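Local structure of probable amino acid aminotransferase (Mycobacterium tuberculosis, 6Q1S) at residues D22-A25 with A26-G29; P113-A116 with R117-G120; R163-R167 with Q168-D172. The protein belongs to the class IV aminotransferase family and forms a two-subunit assembly, modelled here with 4'-deoxy-4'-aminopyridoxal-5'-phosphate and 2-oxoglutaric acid. All coordinates share one frame; numbering follows the deposited sequence.

Along the chain the three contacts follow one another, each a local turn at or beside a helix. Interaction 1 is the single-turn helix 24-27 that precedes strand 31-39. Interaction 2 carries the chain from strand 106-113 into helix 116-123, and interaction 3 takes it out of helix 156-166 toward strand 172-176. Interactions 2 and 3 have centres about 17 Å apart and lie near the same bound 2-oxoglutaric acid, which Arg117 touches directly. Interaction 1 stands about 28 Å from either, centre to centre, and its Arg28 meets a different 2-oxoglutaric acid molecule. Interactions 1 and 3 also touch the second subunit, so they take part in the dimer interface.

Interaction 1 (D22-A25 with A26-G29); sequences DDLA and AVRG
Asp23 and Leu24 meet Val27 across one short helical turn, helix 24-27, with Asp23 as its N-cap. The tight part lies around the carbonyl of Asp23. Its oxygen O is gripped twice: Val27 N donates to it in the carbonyl plane over 3.2 Å, while Ala26 N, 2.9 Å from the same Asp23 O, comes in from above that plane. The side chain of Asp23 caps the helix start as well: OD1 uses its anti lone pair to accept from Ala25 N at 2.9 Å with a nearly straight N-H...O angle of 163°. Ser96 and Thr106 hold the same carboxylate from outside, so it has little freedom to turn. Val27 lays its CG2 branch against the outer side of the turn, 3.5 Å from Asp23 O and 3.7 Å from Leu24 CA. Chi1 of -64° puts this methyl between the backbone N and the carbonyl carbon, turned back along the first turn. Met110 of the second subunit packs against Val27 as well.

The contact is looser toward Leu24 and Arg28, both partly exposed. Leu24 CD2 passes Val27 CG2 at 4.0 Å and approaches the aliphatic part of Arg28 less closely still. The arginine chain bends sharply at chi2, -88°, its end leads away from the turn, and the side chain touches a bound 2-oxoglutaric acid; Tyr155 of the second subunit packs on the same residue. In the backbone, Arg28 N still donates to Leu24 O, from above the carbonyl plane. Then the backbone swings into positive phi at Gly29, where only a weak bond joins Gly29 N to Ala25 O, supplemented by a CA-H...O contact of 3.2 Å from Gly29 CA to that same Ala25 O.

Interaction 2 (P113-A116 with R117-G120); sequences PVPA and RVIG. With AKG (2-oxoglutaric acid), chain H.
Val118 N donates to Pro115 O over 3.1 Å, and this bond, with an N-H...O angle of 161°, ties the loop after strand 106-113 to the first turn of helix 116-123. The donor stands well above the carbonyl plane of Pro115 and makes no use of a lone pair direction. The next bond, from Ile119 N to Ala116 O, is weak. Alongside it the CG2 methyl of Ile119 rests 3.3 Å from Ala116 O.

Side chains back up the turn on two sides. Val114 lays its CG1 methyl across Val118, 3.7 Å from Val118 CB, the two side chains crossing at about a right angle. With chi1 at 175°, CG1 of Val114 lies opposite the backbone N and beside its carbonyl carbon, on the side where the helix begins. The ring of Pro115 touches Val118 CG2 loosely through its CD, at 4.2 Å, but packs mainly on Arg117. It runs side by side with the arginine chain, CB of Pro115 lying 3.8 Å from CG of Arg117, and then its CG sits over one face of the guanidinium, offset toward the rim.

Arg117 leaves the helix with chi1 of 67°, CG tucked between the backbone N and the carbonyl carbon, and is extended from CG to NE. That carries the guanidinium to the bound 2-oxoglutaric acid. Oxygen O3 of the ligand meets NH2 of Arg117 at the edge of the group; the modelled separation is implausibly short, so its exact length is doubtful. Ligand O1 lies off the guanidinium plane, on the side away from the proline. Arg187 and Thr257 also bond the ligand, and Met256 touches both Pro115 and Arg117. Residues 113-120 thus form a strand-to-helix connection that brings Arg117 into the 2-oxoglutaric acid pocket.

Interaction 3 (R163-R167 with Q168-D172); sequences RHAAR and QGAGD
A Schellman motif closes helix 156-166, with Ala165 and Ala166 on the helical side and Gly169 and Ala170 on the other. Ala170 N reaches back to Ala165 O at 2.8 Å, and inside that loop Gly169 N bonds to Ala166 O at 3.0 Å. Gly169 takes the C-prime place with phi at +78°, a backbone shape that glycine adopts most readily. Ala165 O is gripped a second time by Gln168 N, 3.1 Å away, and the two donors approach it from opposite faces of the carbonyl plane. Next to these bonds Ala165 CB and Ala170 CB meet at 3.7 Å, an apolar seal across the reversal.

On the more exposed flank, Gln168 reaches back along the helix: its chain is extended beyond CG, and OE1 comes to 3.0 Å from His164 CE1, obliquely to the ring. Amide and imidazole planes are 72° apart. Arg167 turns its guanidinium over the helix, one face toward Arg163 O and His164 CA, and its NH1 forms a salt bridge with Asp61 of the second subunit, which Arg163 shares.

The buried alanines Ala165 and Ala170 and the side chain of Gln168 all rest on Ile129 of strand 126-132, and beyond the turn the chain enters strand 172-176, parallel to that neighbour.

Interaction 1 (D22-A25 with A26-G29)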
# COMPACT_ATOMS: atom_id res chain seq x y z
N ASP B 22 -13.27 -10.04 5.03
CA ASP B 22 -12.65 -10.39 3.75
C ASP B 22 -12.76 -9.27 2.72
O ASP B 22 -12.53 -9.52 1.53
CB ASP B 22 -13.27 -11.68 3.20
CG ASP B 22 -14.78 -11.63 3.15
OD1 ASP B 22 -15.39 -12.58 2.63
OD2 ASP B 22 -15.36 -10.62 3.60
N ASP B 23 -13.10 -8.06 3.14
CA ASP B 23 -13.13 -6.93 2.22
C ASP B 23 -11.71 -6.63 1.75
O ASP B 23 -10.78 -6.56 2.57
CB ASP B 23 -13.75 -5.70 2.88
CG ASP B 23 -14.13 -4.63 1.88
OD1 ASP B 23 -13.21 -4.00 1.31
OD2 ASP B 23 -15.34 -4.42 1.66
N LEU B 24 -11.54 -6.47 0.44
CA LEU B 24 -10.20 -6.30 -0.12
C LEU B 24 -9.54 -5.00 0.32
O LEU B 24 -8.31 -4.88 0.20
CB LEU B 24 -10.26 -6.38 -1.64
CG LEU B 24 -10.47 -7.80 -2.16
CD1 LEU B 24 -11.07 -7.79 -3.56
CD2 LEU B 24 -9.15 -8.56 -2.14
N ALA B 25 -10.30 -4.04 0.84
CA ALA B 25 -9.69 -2.84 1.41
C ALA B 25 -8.87 -3.17 2.64
O ALA B 25 -7.85 -2.53 2.90
CB ALA B 25 -10.76 -1.81 1.75
N ALA B 26 -9.30 -4.17 3.42
CA ALA B 26 -8.64 -4.50 4.67
C ALA B 26 -7.56 -5.56 4.50
O ALA B 26 -6.51 -5.48 5.15
CB ALA B 26 -9.67 -4.98 5.69
N VAL B 27 -7.78 -6.56 3.64
CA VAL B 27 -6.80 -7.63 3.53
C VAL B 27 -5.68 -7.27 2.57
O VAL B 27 -4.56 -7.78 2.70
CB VAL B 27 -7.49 -8.95 3.12
CG1 VAL B 27 -8.46 -9.41 4.20
CG2 VAL B 27 -8.20 -8.79 1.78
N ARG B 28 -5.95 -6.41 1.58
CA ARG B 28 -4.93 -6.07 0.59
C ARG B 28 -4.84 -4.58 0.28
O ARG B 28 -4.08 -4.20 -0.61
CB ARG B 28 -5.14 -6.86 -0.70
CG ARG B 28 -5.05 -8.37 -0.50
CD ARG B 28 -3.60 -8.82 -0.64
NE ARG B 28 -3.41 -10.25 -0.40
CZ ARG B 28 -3.77 -11.21 -1.24
NH1 ARG B 28 -4.33 -10.91 -2.40
NH2 ARG B 28 -3.55 -12.48 -0.92
N GLY B 29 -5.57 -3.72 1.00
CA GLY B 29 -5.58 -2.30 0.67
C GLY B 29 -6.00 -2.00 -0.75
O GLY B 29 -5.52 -1.02 -1.33

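Interaction 2 (P113-A116 with R117-G120)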
# COMPACT_ATOMS: atom_id res chain seq x y z
N PRO B 113 -13.65 14.04 12.83
CA PRO B 113 -13.07 15.32 13.27
C PRO B 113 -11.70 15.58 12.66
O PRO B 113 -10.91 14.66 12.43
CB PRO B 113 -12.97 15.16 14.80
CG PRO B 113 -13.95 14.08 15.13
CD PRO B 113 -13.94 13.15 13.97
N VAL B 114 -11.43 16.85 12.41
CA VAL B 114 -10.12 17.27 11.91
C VAL B 114 -9.10 17.19 13.03
O VAL B 114 -9.33 17.75 14.12
CB VAL B 114 -10.20 18.69 11.33
CG1 VAL B 114 -8.82 19.17 10.92
CG2 VAL B 114 -11.15 18.73 10.15
N PRO B 115 -7.96 16.51 12.83
CA PRO B 115 -6.99 16.35 13.92
C PRO B 115 -6.40 17.68 14.36
O PRO B 115 -6.35 18.66 13.60
CB PRO B 115 -5.92 15.44 13.31
CG PRO B 115 -6.59 14.77 12.14
CD PRO B 115 -7.56 15.78 11.62
N ALA B 116 -5.93 17.71 15.61
CA ALA B 116 -5.35 18.92 16.17
C ALA B 116 -4.04 19.31 15.49
O ALA B 116 -3.66 20.48 15.53
CB ALA B 116 -5.12 18.75 17.67
N ARG B 117 -3.36 18.35 14.86
CA ARG B 117 -2.14 18.65 14.12
C ARG B 117 -2.39 19.61 12.96
O ARG B 117 -1.45 20.27 12.50
CB ARG B 117 -1.52 17.35 13.60
CG ARG B 117 -2.36 16.65 12.55
CD ARG B 117 -1.54 15.73 11.67
NE ARG B 117 -2.39 14.77 10.96
CZ ARG B 117 -3.06 15.05 9.85
NH1 ARG B 117 -2.98 16.25 9.31
NH2 ARG B 117 -3.81 14.11 9.28
N VAL B 118 -3.63 19.72 12.49
CA VAL B 118 -3.92 20.57 11.34
C VAL B 118 -3.86 22.04 11.73
O VAL B 118 -3.30 22.86 10.99
CB VAL B 118 -5.29 20.19 10.73
CG1 VAL B 118 -5.76 21.27 9.77
CG2 VAL B 118 -5.20 18.85 10.02
N ILE B 119 -4.42 22.39 12.88
CA ILE B 119 -4.43 23.79 13.29
C ILE B 119 -3.01 24.28 13.57
O ILE B 119 -2.69 25.45 13.32
CB ILE B 119 -5.36 24.00 14.50
CG1 ILE B 119 -5.80 25.47 14.58
CG2 ILE B 119 -4.71 23.56 15.80
CD1 ILE B 119 -6.59 25.94 13.38
N GLY B 120 -2.14 23.40 14.08
CA GLY B 120 -0.76 23.80 14.29
C GLY B 120 0.01 23.94 12.99
O GLY B 120 0.82 24.86 12.84
C1 AKG H . -3.72 15.13 5.97
O1 AKG H . -2.81 15.28 6.82
O2 AKG H . -4.48 16.06 5.65
C2 AKG H . -3.88 13.82 5.34
O5 AKG H . -3.86 13.73 4.12
C3 AKG H . -4.08 12.59 6.20
C4 AKG H . -2.72 11.98 6.53
C5 AKG H . -2.65 11.64 7.99
O3 AKG H . -3.69 11.76 8.68
O4 AKG H . -1.56 11.26 8.47

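Interaction 3 (R163-R167 with Q168-D172)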
# COMPACT_ATOMS: atom_id res chain seq x y z
N ARG B 163 6.33 8.59 10.30
CA ARG B 163 6.80 8.18 11.62
C ARG B 163 8.33 8.18 11.68
O ARG B 163 8.90 8.49 12.73
CB ARG B 163 6.26 6.80 11.97
CG ARG B 163 4.78 6.78 12.33
CD ARG B 163 4.38 5.44 12.94
NE ARG B 163 4.78 4.32 12.09
CZ ARG B 163 4.02 3.80 11.13
NH1 ARG B 163 2.82 4.30 10.89
NH2 ARG B 163 4.47 2.78 10.41
N HIS B 164 8.99 7.83 10.57
CA HIS B 164 10.44 7.88 10.53
C HIS B 164 10.96 9.29 10.75
O HIS B 164 11.93 9.50 11.49
CB HIS B 164 10.93 7.32 9.19
CG HIS B 164 12.39 7.54 8.93
ND1 HIS B 164 12.86 8.61 8.21
CD2 HIS B 164 13.48 6.82 9.28
CE1 HIS B 164 14.18 8.55 8.13
NE2 HIS B 164 14.58 7.47 8.78
N ALA B 165 10.32 10.28 10.13
CA ALA B 165 10.74 11.67 10.31
C ALA B 165 10.35 12.20 11.68
O ALA B 165 11.02 13.10 12.21
CB ALA B 165 10.13 12.55 9.22
N ALA B 166 9.28 11.66 12.28
CA ALA B 166 8.89 12.11 13.61
C ALA B 166 9.94 11.73 14.65
O ALA B 166 10.23 12.51 15.56
CB ALA B 166 7.53 11.52 13.98
N ARG B 167 10.54 10.54 14.51
CA ARG B 167 11.59 10.13 15.44
C ARG B 167 12.82 11.01 15.35
O ARG B 167 13.68 10.94 16.23
CB ARG B 167 11.97 8.67 15.20
CG ARG B 167 10.86 7.68 15.53
CD ARG B 167 11.37 6.24 15.53
NE ARG B 167 11.61 5.73 14.19
CZ ARG B 167 10.69 5.10 13.46
NH1 ARG B 167 9.47 4.92 13.94
NH2 ARG B 167 10.98 4.66 12.24
N GLN B 168 12.93 11.84 14.31
CA GLN B 168 14.06 12.75 14.15
C GLN B 168 13.63 14.21 14.29
O GLN B 168 14.35 15.11 13.86
CB GLN B 168 14.75 12.50 12.81
CG GLN B 168 14.88 11.02 12.51
CD GLN B 168 15.71 10.74 11.28
OE1 GLN B 168 15.18 10.47 10.21
NE2 GLN B 168 17.03 10.80 11.42
N GLY B 169 12.47 14.45 14.90
CA GLY B 169 12.01 15.81 15.13
C GLY B 169 11.42 16.51 13.94
O GLY B 169 11.21 17.73 14.00
N ALA B 170 11.13 15.80 12.85
CA ALA B 170 10.57 16.40 11.65
C ALA B 170 9.07 16.16 11.60
O ALA B 170 8.59 15.07 11.90
CB ALA B 170 11.24 15.83 10.40
N GLY B 171 8.33 17.19 11.20
CA GLY B 171 6.89 17.12 11.17
C GLY B 171 6.32 16.57 9.87
O GLY B 171 5.16 16.17 9.82
N ASP B 172 7.13 16.56 8.82
CA ASP B 172 6.69 16.04 7.53
C ASP B 172 7.92 15.68 6.71
O ASP B 172 9.05 15.75 7.19
CB ASP B 172 5.80 17.06 6.82
CG ASP B 172 4.70 16.41 6.01
OD1 ASP B 172 5.00 15.49 5.22
OD2 ASP B 172 3.53 16.82 6.15